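Local atomic coordinates of UL37 (Suid herpesvirus 1, PDB entry 4K70), a protein that is an inner tegument protein of the herpesvirus particle and is thought to help control the trafficking of the virus within cells. Residues Arg449-Ala454 with Ala464-Leu469; Arg396-Val401 with Cys430-Pro435; Leu192-Ala197 with Asp220-Asp225; Gly44-Ala49 with Glu70-Leu75. All blocks are in the same frame, centred on the assembly; numbering follows the deposited sequence.

Contact 1: residues Arg449-Ala454 with Ala464-Leu469; sequences REVAAA and AAREAL
R466 reaches across to A452 with its guanidinium held by a charge further along the partner helix: NE makes a salt bridge with the carboxylate of E455, and NH2 is also hydrogen-bonded just beyond the two segments. Held in this way, the flat group presents its edge to the small residue. NH2 lies 3.4 Å from A452 CB, and A452 CA sits in the guanidinium plane. The aliphatic part runs out extended from the helix and then bends at its third torsion (chi3 -62°), which turns the charged end across toward the facing helix. V451 lies alongside the stem of the arginine. Its CG1 meets R466 CB at 3.9 Å and approaches the guanidinium obliquely. The other branch, CG2, slides past L469 and touches CD1 of that leucine at 3.7 Å. A valine with CG1 anti to the backbone N (chi1 173°) thus shares its two methyls between the stem of an arginine and the tip of a leucine. No hydrogen bond joins the two segments directly. Outside the pair, A465 and L469 pack on F31 of helix 20-32. The segment axes approach to 10.0 Å at 164°, nearly antiparallel, with V451 facing R466, so that helices 438-458 and 464-481 form an antiparallel helical hairpin joined by a short turn.

Contact 2: residues Arg396-Val401 with Cys430-Pro435; sequences RAYTDV and CMAPRP
CH-pi contacts dominate the meeting of Y398 with the backbone and ring of the chain leaving helix 422-431. The CD methylene of P433 stands over one face of the tyrosine ring, 3.5 Å from its centroid and 15° off the normal. It lies somewhat toward the rim, closest to Y398 CG at 3.4 Å. A proline CD is bonded to the amide nitrogen, and its hydrogens are therefore slightly polarised, which suits them to a pi face. A432 adds a second, off-centre contact of the same kind: its CA is 4.3 Å from the centroid of the Y398 ring.

Ordinary apolar packing fills in around these. P433 CG rests 3.6 Å from Y398 CB, near the root of the side chain, and the two side chains cross at about a right angle. M431 adds a more distant touch through its CB, while the rest of its chain turns away toward P333 and V336 of helix 333-342. The tyrosine reaches the loop because its CG is anti to the backbone N (chi1 -180°), which sends the ring out from helix 392-402.

Polar contact is indirect. M431 O approaches Y398 CD1 obliquely at 3.7 Å without any hydrogen bond to Y398; its hydrogen bond comes instead from the hydroxyl of Y394, one turn earlier on the same helix. Together these features describe a helix C-terminus running into an extended, proline-containing loop that lies against an aromatic residue of a neighbouring helix, close to the calcium site that includes D387.

Contact 3: residues Leu192-Ala197 with Asp220-Asp225; sequences LPLALA and DEFFHD
L194 sets its CB over the ring of F222, a CH-pi contact at the heart of this helix-helix packing in an all-helical fold, where helix 191-201 meets the C-terminal turn of helix 208-223. L194 CB sits 3.5 Å from the centroid of the F222 ring and only 8° off the normal. The backbone also comes close, with L194 N 3.4 Å from F222 CZ, so the aromatic face is pressed onto the helix surface as well as onto a side chain. The leucine continues across the ring: chi1 (168°) sends CG anti to the backbone N, and the second torsion then brings CD1 to 3.7 Å from F222 CD2, the two side chains running past each other in opposite directions. P193 completes this first shell from the edge, where its CB lies near the ring plane, 3.9 Å from F222 CZ. The same proline is about 8 Å, side chain to side chain, from calcium ligand D386.

One layer out, F223 follows along the chain and reaches the same leucine more loosely and obliquely. Helix 144-149 backs both residues, L194 packing on A144 and V147 and F223 on A144 and D145. I218, one turn earlier in helix 208-223, also touches L194 and F223.

Further away, the helix end itself is fixed. D220 forms salt bridges with R264 and R277, and a wider pi-type turn spans 220-223. H224 then leaves the helix with positive phi (43°), and its imidazole settles over the backbone, the carbonyl oxygen D220 O standing 3.7 Å above the centre of the ring plane.

Contact 4: residues Gly44-Ala49 with Glu70-Leu75; sequences GLWARA and ENLAGL
W46 drives the far edge of its indole into the backbone of the facing helix at L72 and A73. CH2 comes to 3.4 Å from A73 N, and both that nitrogen and L72 C lie in the plane of the indole, so the flat group enters edge-on, like a blade. A73 offers a shallow seat for it: a methyl is all that stands there, and W46 CH2 touches A73 CB at 3.8 Å.

L72 is the bump coming from the opposite direction. It lies obliquely against the indole, its CG 3.7 Å from W46 CZ3, and with CG anti to the backbone N (chi1 -166°) it projects toward helix 39-60. There CD2 fits between the six-membered ring, in an off-centre CH-pi contact, and the low surface of A49, meeting A49 CB at 4.0 Å. Each large side chain thus meets an alanine of the facing helix; the segment axes are 11.3 Å apart at 162°.

V97 and V98 of helix 89-98 also touch the indole, and F30 of helix 20-32 touches L72. Both helices are kinked here, and A73 N has no bond to the preceding turn of its own helix. Since nothing polar bonds across the segments, cohesion is essentially dispersive, while the indole NE1 is satisfied by a hydrogen bond with T103 OG1, which probably helps fix the rotation of the ring within a buried interface.

In the fold
Read from the N terminus, this all-helical N-terminal half of UL37 closes four loops in series, none nested and none crossing. Contact 4 comes first, pairing the successive helices 39-60 and 63-78. Contact 3 follows with helices 191-201 and 208-223, on the opposite side of the chain's centre. Contact 2 joins helix 392-402 to the exit of helix 422-431, its nearest atoms about 8 Å from those of contact 3. The next helix, 438-458, then carries the chain to contact 1. There the late hairpin returns to the early helices: E450 packs on N71, and the centres of contacts 1 and 4 lie about 17 Å apart.

Contact 1: residues Arg449-Ala454 with Ala464-Leu469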
loop_
_atom_site.group_PDB
_atom_site.type_symbol
_atom_site.label_atom_id
_atom_site.label_comp_id
_atom_site.label_asym_id
_atom_site.label_seq_id
_atom_site.Cartn_x
_atom_site.Cartn_y
_atom_site.Cartn_z
ATOM N N ARG A 449 -29.654 -10.094 -7.244
ATOM C CA ARG A 449 -30.870 -9.342 -7.539
ATOM C C ARG A 449 -31.152 -9.374 -9.040
ATOM O O ARG A 449 -32.302 -9.458 -9.471
ATOM C CB ARG A 449 -30.763 -7.891 -7.058
ATOM C CG ARG A 449 -30.803 -7.713 -5.522
ATOM C CD ARG A 449 -31.063 -6.257 -5.153
ATOM N NE ARG A 449 -29.948 -5.372 -5.507
ATOM C CZ ARG A 449 -28.923 -5.110 -4.703
ATOM N NH1 ARG A 449 -28.863 -5.669 -3.501
ATOM N NH2 ARG A 449 -27.957 -4.293 -5.092
ATOM N N GLU A 450 -30.097 -9.308 -9.845
ATOM C CA GLU A 450 -30.273 -9.369 -11.291
ATOM C C GLU A 450 -30.630 -10.785 -11.721
ATOM O O GLU A 450 -31.433 -10.980 -12.641
ATOM C CB GLU A 450 -29.026 -8.864 -12.024
ATOM C CG GLU A 450 -28.692 -7.419 -11.715
ATOM C CD GLU A 450 -29.860 -6.477 -11.971
ATOM O OE1 GLU A 450 -30.922 -6.933 -12.463
ATOM O OE2 GLU A 450 -29.711 -5.267 -11.687
ATOM N N VAL A 451 -30.038 -11.770 -11.050
ATOM C CA VAL A 451 -30.380 -13.160 -11.306
ATOM C C VAL A 451 -31.847 -13.411 -10.950
ATOM O O VAL A 451 -32.583 -14.033 -11.716
ATOM C CB VAL A 451 -29.482 -14.118 -10.525
ATOM C CG1 VAL A 451 -29.971 -15.546 -10.683
ATOM C CG2 VAL A 451 -28.041 -13.998 -11.008
ATOM N N ALA A 452 -32.273 -12.903 -9.797
ATOM C CA ALA A 452 -33.659 -13.059 -9.364
ATOM C C ALA A 452 -34.636 -12.344 -10.299
ATOM O O ALA A 452 -35.765 -12.797 -10.477
ATOM C CB ALA A 452 -33.835 -12.578 -7.937
ATOM N N ALA A 453 -34.206 -11.239 -10.903
ATOM C CA ALA A 453 -35.039 -10.537 -11.880
ATOM C C ALA A 453 -35.217 -11.361 -13.152
ATOM O O ALA A 453 -36.308 -11.430 -13.716
ATOM C CB ALA A 453 -34.450 -9.177 -12.215
ATOM N N ALA A 454 -34.135 -11.978 -13.606
ATOM C CA ALA A 454 -34.185 -12.817 -14.800
ATOM C C ALA A 454 -34.982 -14.088 -14.523
ATOM O O ALA A 454 -35.654 -14.620 -15.409
ATOM C CB ALA A 454 -32.779 -13.162 -15.263
ATOM N N ALA A 464 -30.040 -22.464 -12.924
ATOM C CA ALA A 464 -28.672 -22.959 -12.967
ATOM C C ALA A 464 -27.725 -21.765 -12.911
ATOM O O ALA A 464 -26.619 -21.859 -12.383
ATOM C CB ALA A 464 -28.441 -23.759 -14.237
ATOM N N ALA A 465 -28.179 -20.645 -13.467
ATOM C CA ALA A 465 -27.433 -19.395 -13.432
ATOM C C ALA A 465 -27.112 -19.018 -11.992
ATOM O O ALA A 465 -25.975 -18.700 -11.667
ATOM C CB ALA A 465 -28.226 -18.292 -14.109
ATOM N N ARG A 466 -28.125 -19.075 -11.135
ATOM C CA ARG A 466 -27.952 -18.798 -9.716
ATOM C C ARG A 466 -26.891 -19.695 -9.080
ATOM O O ARG A 466 -26.081 -19.242 -8.276
ATOM C CB ARG A 466 -29.280 -18.956 -8.976
ATOM C CG ARG A 466 -29.161 -18.786 -7.473
ATOM C CD ARG A 466 -30.529 -18.695 -6.822
ATOM N NE ARG A 466 -31.292 -17.542 -7.298
ATOM C CZ ARG A 466 -31.405 -16.392 -6.640
ATOM N NH1 ARG A 466 -30.809 -16.232 -5.466
ATOM N NH2 ARG A 466 -32.124 -15.402 -7.148
ATOM N N GLU A 467 -26.892 -20.968 -9.445
ATOM C CA GLU A 467 -25.996 -21.916 -8.803
ATOM C C GLU A 467 -24.564 -21.748 -9.295
ATOM O O GLU A 467 -23.613 -21.868 -8.517
ATOM C CB GLU A 467 -26.473 -23.342 -9.044
ATOM C CG GLU A 467 -25.949 -24.329 -8.025
ATOM C CD GLU A 467 -26.281 -25.764 -8.380
ATOM O OE1 GLU A 467 -27.385 -26.016 -8.922
ATOM O OE2 GLU A 467 -25.429 -26.641 -8.116
ATOM N N ALA A 468 -24.411 -21.475 -10.589
ATOM C CA ALA A 468 -23.087 -21.247 -11.169
ATOM C C ALA A 468 -22.434 -19.990 -10.585
ATOM O O ALA A 468 -21.304 -20.032 -10.108
ATOM C CB ALA A 468 -23.182 -21.140 -12.675
ATOM N N LEU A 469 -23.163 -18.878 -10.620
ATOM C CA LEU A 469 -22.654 -17.604 -10.123
ATOM C C LEU A 469 -22.332 -17.643 -8.626
ATOM O O LEU A 469 -21.304 -17.109 -8.198
ATOM C CB LEU A 469 -23.627 -16.469 -10.468
ATOM C CG LEU A 469 -23.662 -16.158 -11.969
ATOM C CD1 LEU A 469 -24.835 -15.250 -12.364
ATOM C CD2 LEU A 469 -22.327 -15.551 -12.411
#

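Contact 2: residues Arg396-Val401 with Cys430-Pro435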
loop_
_atom_site.group_PDB
_atom_site.type_symbol
_atom_site.label_atom_id
_atom_site.label_comp_id
_atom_site.label_asym_id
_atom_site.label_seq_id
_atom_site.Cartn_x
_atom_site.Cartn_y
_atom_site.Cartn_z
ATOM N N ARG A 396 -2.102 -9.558 1.424
ATOM C CA ARG A 396 -1.020 -10.452 1.031
ATOM C C ARG A 396 0.350 -9.963 1.503
ATOM O O ARG A 396 1.168 -10.758 1.957
ATOM C CB ARG A 396 -1.008 -10.602 -0.497
ATOM C CG ARG A 396 -2.203 -11.377 -1.068
ATOM C CD ARG A 396 -2.256 -11.270 -2.599
ATOM N NE ARG A 396 -3.269 -12.148 -3.187
ATOM C CZ ARG A 396 -3.700 -12.056 -4.445
ATOM N NH1 ARG A 396 -3.220 -11.110 -5.246
ATOM N NH2 ARG A 396 -4.623 -12.898 -4.898
ATOM N N ALA A 397 0.614 -8.664 1.368
ATOM C CA ALA A 397 1.903 -8.113 1.794
ATOM C C ALA A 397 2.054 -8.220 3.313
ATOM O O ALA A 397 3.140 -8.493 3.818
ATOM C CB ALA A 397 2.037 -6.682 1.369
ATOM N N TYR A 398 0.954 -8.009 4.034
ATOM C CA TYR A 398 0.968 -8.098 5.500
ATOM C C TYR A 398 1.216 -9.523 5.983
ATOM O O TYR A 398 2.025 -9.761 6.871
ATOM C CB TYR A 398 -0.360 -7.590 6.071
ATOM C CG TYR A 398 -0.423 -7.647 7.595
ATOM C CD1 TYR A 398 0.032 -6.586 8.363
ATOM C CD2 TYR A 398 -0.927 -8.759 8.256
ATOM C CE1 TYR A 398 -0.014 -6.627 9.756
ATOM C CE2 TYR A 398 -0.973 -8.807 9.666
ATOM C CZ TYR A 398 -0.522 -7.732 10.396
ATOM O OH TYR A 398 -0.572 -7.748 11.791
ATOM N N THR A 399 0.503 -10.474 5.396
ATOM C CA THR A 399 0.670 -11.886 5.727
ATOM C C THR A 399 2.122 -12.340 5.535
ATOM O O THR A 399 2.696 -13.010 6.396
ATOM C CB THR A 399 -0.306 -12.735 4.884
ATOM O OG1 THR A 399 -1.645 -12.374 5.241
ATOM C CG2 THR A 399 -0.121 -14.230 5.120
ATOM N N ASP A 400 2.715 -11.951 4.410
ATOM C CA ASP A 400 4.121 -12.230 4.140
ATOM C C ASP A 400 5.044 -11.723 5.248
ATOM O O ASP A 400 5.917 -12.441 5.707
ATOM C CB ASP A 400 4.544 -11.600 2.815
ATOM C CG ASP A 400 4.241 -12.494 1.613
ATOM O OD1 ASP A 400 3.730 -13.618 1.819
ATOM O OD2 ASP A 400 4.541 -12.077 0.465
ATOM N N VAL A 401 4.853 -10.474 5.656
ATOM C CA VAL A 401 5.641 -9.896 6.728
ATOM C C VAL A 401 5.364 -10.606 8.061
ATOM O O VAL A 401 6.293 -10.946 8.790
ATOM C CB VAL A 401 5.376 -8.378 6.858
ATOM C CG1 VAL A 401 5.906 -7.850 8.183
ATOM C CG2 VAL A 401 5.989 -7.611 5.670
ATOM N N CYS A 430 -1.711 -1.587 14.924
ATOM C CA CYS A 430 -1.657 -0.348 14.167
ATOM C C CYS A 430 -1.612 -0.578 12.659
ATOM O O CYS A 430 -2.082 0.265 11.892
ATOM C CB CYS A 430 -0.486 0.528 14.636
ATOM S SG CYS A 430 1.163 -0.320 14.643
ATOM N N MET A 431 -1.104 -1.736 12.239
ATOM C CA MET A 431 -0.861 -1.991 10.817
ATOM C C MET A 431 -1.707 -3.100 10.185
ATOM O O MET A 431 -1.598 -3.336 8.973
ATOM C CB MET A 431 0.626 -2.287 10.562
ATOM C CG MET A 431 1.570 -1.188 11.017
ATOM S SD MET A 431 1.301 0.373 10.158
ATOM C CE MET A 431 1.952 0.072 8.503
ATOM N N ALA A 432 -2.529 -3.779 10.987
ATOM C CA ALA A 432 -3.357 -4.866 10.462
ATOM C C ALA A 432 -4.188 -4.364 9.288
ATOM O O ALA A 432 -4.653 -3.227 9.306
ATOM C CB ALA A 432 -4.272 -5.433 11.544
ATOM N N PRO A 433 -4.345 -5.203 8.253
ATOM C CA PRO A 433 -5.183 -4.866 7.104
ATOM C C PRO A 433 -6.630 -4.629 7.549
ATOM O O PRO A 433 -7.147 -5.391 8.364
ATOM C CB PRO A 433 -5.099 -6.122 6.251
ATOM C CG PRO A 433 -3.772 -6.689 6.552
ATOM C CD PRO A 433 -3.619 -6.471 8.039
ATOM N N ARG A 434 -7.252 -3.574 7.035
ATOM C CA ARG A 434 -8.668 -3.292 7.325
ATOM C C ARG A 434 -9.503 -3.142 6.041
ATOM O O ARG A 434 -10.202 -2.141 5.861
ATOM C CB ARG A 434 -8.782 -2.037 8.192
ATOM C CG ARG A 434 -8.219 -2.229 9.606
ATOM C CD ARG A 434 -7.722 -0.924 10.252
ATOM N NE ARG A 434 -6.985 -1.196 11.498
ATOM C CZ ARG A 434 -6.363 -0.281 12.246
ATOM N NH1 ARG A 434 -6.378 1.007 11.914
ATOM N NH2 ARG A 434 -5.717 -0.661 13.343
ATOM N N PRO A 435 -9.441 -4.143 5.144
ATOM C CA PRO A 435 -10.183 -4.043 3.878
ATOM C C PRO A 435 -11.677 -4.131 4.147
ATOM O O PRO A 435 -12.093 -4.955 4.956
ATOM C CB PRO A 435 -9.753 -5.299 3.130
ATOM C CG PRO A 435 -9.511 -6.298 4.238
ATOM C CD PRO A 435 -8.846 -5.482 5.323
#

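Contact 3: residues Leu192-Ala197 with Asp220-Asp225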
loop_
_atom_site.group_PDB
_atom_site.type_symbol
_atom_site.label_atom_id
_atom_site.label_comp_id
_atom_site.label_asym_id
_atom_site.label_seq_id
_atom_site.Cartn_x
_atom_site.Cartn_y
_atom_site.Cartn_z
ATOM N N LEU A 192 5.214 9.660 3.355
ATOM C CA LEU A 192 4.877 10.016 4.738
ATOM C C LEU A 192 6.122 10.196 5.640
ATOM O O LEU A 192 6.282 11.236 6.276
ATOM C CB LEU A 192 3.880 9.013 5.329
ATOM C CG LEU A 192 3.568 9.159 6.827
ATOM C CD1 LEU A 192 2.970 10.524 7.127
ATOM C CD2 LEU A 192 2.654 8.029 7.292
ATOM N N PRO A 193 7.013 9.193 5.682
ATOM C CA PRO A 193 8.244 9.297 6.486
ATOM C C PRO A 193 9.133 10.467 6.059
ATOM O O PRO A 193 9.830 11.056 6.887
ATOM C CB PRO A 193 8.980 7.991 6.178
ATOM C CG PRO A 193 7.936 7.048 5.731
ATOM C CD PRO A 193 6.840 7.856 5.097
ATOM N N LEU A 194 9.131 10.778 4.765
ATOM C CA LEU A 194 9.878 11.922 4.261
ATOM C C LEU A 194 9.276 13.223 4.784
ATOM O O LEU A 194 9.996 14.073 5.302
ATOM C CB LEU A 194 9.922 11.921 2.716
ATOM C CG LEU A 194 10.418 13.216 2.076
ATOM C CD1 LEU A 194 11.810 13.560 2.567
ATOM C CD2 LEU A 194 10.394 13.133 0.537
ATOM N N ALA A 195 7.960 13.382 4.629
ATOM C CA ALA A 195 7.253 14.557 5.151
ATOM C C ALA A 195 7.454 14.720 6.666
ATOM O O ALA A 195 7.679 15.828 7.168
ATOM C CB ALA A 195 5.760 14.467 4.834
ATOM N N LEU A 196 7.351 13.615 7.392
ATOM C CA LEU A 196 7.575 13.655 8.842
ATOM C C LEU A 196 8.996 14.094 9.199
ATOM O O LEU A 196 9.184 14.880 10.127
ATOM C CB LEU A 196 7.239 12.309 9.482
ATOM C CG LEU A 196 5.739 11.980 9.487
ATOM C CD1 LEU A 196 5.465 10.527 9.851
ATOM C CD2 LEU A 196 4.983 12.927 10.406
ATOM N N ALA A 197 9.999 13.603 8.467
ATOM C CA ALA A 197 11.371 14.001 8.764
ATOM C C ALA A 197 11.615 15.473 8.431
ATOM O O ALA A 197 12.324 16.185 9.151
ATOM C CB ALA A 197 12.380 13.098 8.036
ATOM N N ASP A 220 19.842 10.609 2.977
ATOM C CA ASP A 220 20.182 9.189 2.830
ATOM C C ASP A 220 19.017 8.265 2.435
ATOM O O ASP A 220 19.205 7.326 1.673
ATOM C CB ASP A 220 20.861 8.659 4.105
ATOM C CG ASP A 220 22.247 9.238 4.302
ATOM O OD1 ASP A 220 22.732 9.919 3.368
ATOM O OD2 ASP A 220 22.854 9.014 5.369
ATOM N N GLU A 221 17.826 8.519 2.963
ATOM C CA GLU A 221 16.665 7.669 2.710
ATOM C C GLU A 221 15.970 8.047 1.409
ATOM O O GLU A 221 15.410 7.201 0.722
ATOM C CB GLU A 221 15.647 7.787 3.855
ATOM C CG GLU A 221 16.188 7.485 5.258
ATOM C CD GLU A 221 16.004 6.036 5.675
ATOM O OE1 GLU A 221 15.756 5.189 4.787
ATOM O OE2 GLU A 221 16.108 5.748 6.890
ATOM N N PHE A 222 15.997 9.332 1.079
ATOM C CA PHE A 222 15.157 9.814 -0.016
ATOM C C PHE A 222 15.836 10.486 -1.201
ATOM O O PHE A 222 15.202 10.675 -2.242
ATOM C CB PHE A 222 14.074 10.733 0.548
ATOM C CG PHE A 222 13.176 10.056 1.543
ATOM C CD1 PHE A 222 12.165 9.211 1.115
ATOM C CD2 PHE A 222 13.347 10.252 2.908
ATOM C CE1 PHE A 222 11.343 8.581 2.021
ATOM C CE2 PHE A 222 12.516 9.624 3.818
ATOM C CZ PHE A 222 11.517 8.791 3.373
ATOM N N PHE A 223 17.103 10.859 -1.065
ATOM C CA PHE A 223 17.745 11.583 -2.157
ATOM C C PHE A 223 18.997 10.917 -2.688
ATOM O O PHE A 223 19.378 11.145 -3.835
ATOM C CB PHE A 223 18.011 13.044 -1.772
ATOM C CG PHE A 223 16.761 13.870 -1.662
ATOM C CD1 PHE A 223 16.044 13.901 -0.474
ATOM C CD2 PHE A 223 16.287 14.596 -2.753
ATOM C CE1 PHE A 223 14.883 14.651 -0.367
ATOM C CE2 PHE A 223 15.131 15.351 -2.657
ATOM C CZ PHE A 223 14.423 15.383 -1.461
ATOM N N HIS A 224 19.605 10.068 -1.867
ATOM C CA HIS A 224 20.874 9.413 -2.183
ATOM C C HIS A 224 21.873 10.379 -2.805
ATOM O O HIS A 224 22.456 11.210 -2.106
ATOM C CB HIS A 224 20.664 8.194 -3.083
ATOM C CG HIS A 224 19.905 7.080 -2.423
ATOM N ND1 HIS A 224 20.521 5.946 -1.934
ATOM C CD2 HIS A 224 18.584 6.927 -2.173
ATOM C CE1 HIS A 224 19.610 5.142 -1.414
ATOM N NE2 HIS A 224 18.425 5.715 -1.545
ATOM N N ASP A 225 22.052 10.284 -4.119
ATOM C CA ASP A 225 23.051 11.104 -4.805
ATOM C C ASP A 225 22.448 12.297 -5.534
ATOM O O ASP A 225 23.170 13.117 -6.099
ATOM C CB ASP A 225 23.871 10.258 -5.778
ATOM C CG ASP A 225 24.969 9.475 -5.084
ATOM O OD1 ASP A 225 25.521 9.979 -4.083
ATOM O OD2 ASP A 225 25.277 8.353 -5.538
#

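Contact 4: residues Gly44-Ala49 with Glu70-Leu75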
loop_
_atom_site.group_PDB
_atom_site.type_symbol
_atom_site.label_atom_id
_atom_site.label_comp_id
_atom_site.label_asym_id
_atom_site.label_seq_id
_atom_site.Cartn_x
_atom_site.Cartn_y
_atom_site.Cartn_z
ATOM N N GLY A 44 -11.692 -5.551 -28.087
ATOM C CA GLY A 44 -11.766 -6.213 -29.379
ATOM C C GLY A 44 -12.920 -7.195 -29.510
ATOM O O GLY A 44 -13.416 -7.423 -30.609
ATOM N N LEU A 45 -13.363 -7.761 -28.392
ATOM C CA LEU A 45 -14.381 -8.809 -28.417
ATOM C C LEU A 45 -15.769 -8.368 -27.960
ATOM O O LEU A 45 -16.710 -9.156 -28.021
ATOM C CB LEU A 45 -13.960 -9.977 -27.538
ATOM C CG LEU A 45 -12.758 -10.795 -27.988
ATOM C CD1 LEU A 45 -12.415 -11.818 -26.914
ATOM C CD2 LEU A 45 -13.046 -11.461 -29.317
ATOM N N TRP A 46 -15.903 -7.134 -27.489
ATOM C CA TRP A 46 -17.125 -6.747 -26.791
ATOM C C TRP A 46 -18.397 -6.860 -27.639
ATOM O O TRP A 46 -19.373 -7.492 -27.224
ATOM C CB TRP A 46 -17.038 -5.329 -26.223
ATOM C CG TRP A 46 -18.382 -4.903 -25.713
ATOM C CD1 TRP A 46 -19.289 -4.124 -26.354
ATOM C CD2 TRP A 46 -18.987 -5.301 -24.482
ATOM N NE1 TRP A 46 -20.421 -3.988 -25.593
ATOM C CE2 TRP A 46 -20.262 -4.703 -24.432
ATOM C CE3 TRP A 46 -18.573 -6.097 -23.405
ATOM C CZ2 TRP A 46 -21.128 -4.868 -23.346
ATOM C CZ3 TRP A 46 -19.428 -6.264 -22.329
ATOM C CH2 TRP A 46 -20.696 -5.650 -22.308
ATOM N N ALA A 47 -18.388 -6.226 -28.809
ATOM C CA ALA A 47 -19.586 -6.131 -29.644
ATOM C C ALA A 47 -20.082 -7.515 -30.064
ATOM O O ALA A 47 -21.281 -7.800 -29.994
ATOM C CB ALA A 47 -19.323 -5.250 -30.848
ATOM N N ARG A 48 -19.149 -8.372 -30.474
ATOM C CA ARG A 48 -19.451 -9.756 -30.828
ATOM C C ARG A 48 -19.960 -10.530 -29.619
ATOM O O ARG A 48 -20.925 -11.282 -29.718
ATOM C CB ARG A 48 -18.200 -10.466 -31.374
ATOM C CG ARG A 48 -17.615 -9.877 -32.655
ATOM C CD ARG A 48 -16.144 -10.319 -32.845
ATOM N NE ARG A 48 -16.018 -11.773 -32.976
ATOM C CZ ARG A 48 -14.868 -12.445 -32.916
ATOM N NH1 ARG A 48 -13.720 -11.804 -32.718
ATOM N NH2 ARG A 48 -14.866 -13.766 -33.050
ATOM N N ALA A 49 -19.292 -10.377 -28.478
ATOM C CA ALA A 49 -19.734 -11.073 -27.277
ATOM C C ALA A 49 -21.151 -10.636 -26.895
ATOM O O ALA A 49 -22.010 -11.468 -26.627
ATOM C CB ALA A 49 -18.765 -10.855 -26.118
ATOM N N GLU A 70 -27.449 -9.088 -20.034
ATOM C CA GLU A 70 -27.708 -7.909 -19.215
ATOM C C GLU A 70 -26.542 -7.522 -18.280
ATOM O O GLU A 70 -26.356 -6.334 -17.974
ATOM C CB GLU A 70 -29.006 -8.090 -18.418
ATOM C CG GLU A 70 -30.270 -7.883 -19.262
ATOM C CD GLU A 70 -31.563 -7.901 -18.438
ATOM O OE1 GLU A 70 -31.639 -8.648 -17.441
ATOM O OE2 GLU A 70 -32.505 -7.162 -18.803
ATOM N N ASN A 71 -25.765 -8.510 -17.835
ATOM C CA ASN A 71 -24.649 -8.246 -16.914
ATOM C C ASN A 71 -23.240 -8.494 -17.472
ATOM O O ASN A 71 -22.250 -8.529 -16.720
ATOM C CB ASN A 71 -24.847 -9.039 -15.628
ATOM C CG ASN A 71 -26.177 -8.745 -14.973
ATOM O OD1 ASN A 71 -26.305 -7.807 -14.184
ATOM N ND2 ASN A 71 -27.186 -9.543 -15.309
ATOM N N LEU A 72 -23.152 -8.630 -18.791
ATOM C CA LEU A 72 -21.893 -8.883 -19.471
ATOM C C LEU A 72 -20.856 -7.802 -19.194
ATOM O O LEU A 72 -19.670 -8.093 -19.055
ATOM C CB LEU A 72 -22.126 -9.009 -20.985
ATOM C CG LEU A 72 -20.950 -9.596 -21.754
ATOM C CD1 LEU A 72 -20.779 -11.057 -21.372
ATOM C CD2 LEU A 72 -21.171 -9.436 -23.247
ATOM N N ALA A 73 -21.290 -6.552 -19.129
ATOM C CA ALA A 73 -20.342 -5.475 -18.864
ATOM C C ALA A 73 -19.571 -5.722 -17.547
ATOM O O ALA A 73 -18.343 -5.654 -17.506
ATOM C CB ALA A 73 -21.047 -4.135 -18.846
ATOM N N GLY A 74 -20.296 -6.043 -16.484
ATOM C CA GLY A 74 -19.681 -6.282 -15.190
ATOM C C GLY A 74 -18.874 -7.563 -15.149
ATOM O O GLY A 74 -17.766 -7.595 -14.609
ATOM N N LEU A 75 -19.427 -8.622 -15.725
ATOM C CA LEU A 75 -18.743 -9.904 -15.771
ATOM C C LEU A 75 -17.432 -9.801 -16.540
ATOM O O LEU A 75 -16.454 -10.431 -16.164
ATOM C CB LEU A 75 -19.633 -10.968 -16.418
ATOM C CG LEU A 75 -20.901 -11.358 -15.652
ATOM C CD1 LEU A 75 -21.762 -12.308 -16.491
ATOM C CD2 LEU A 75 -20.527 -11.984 -14.310
#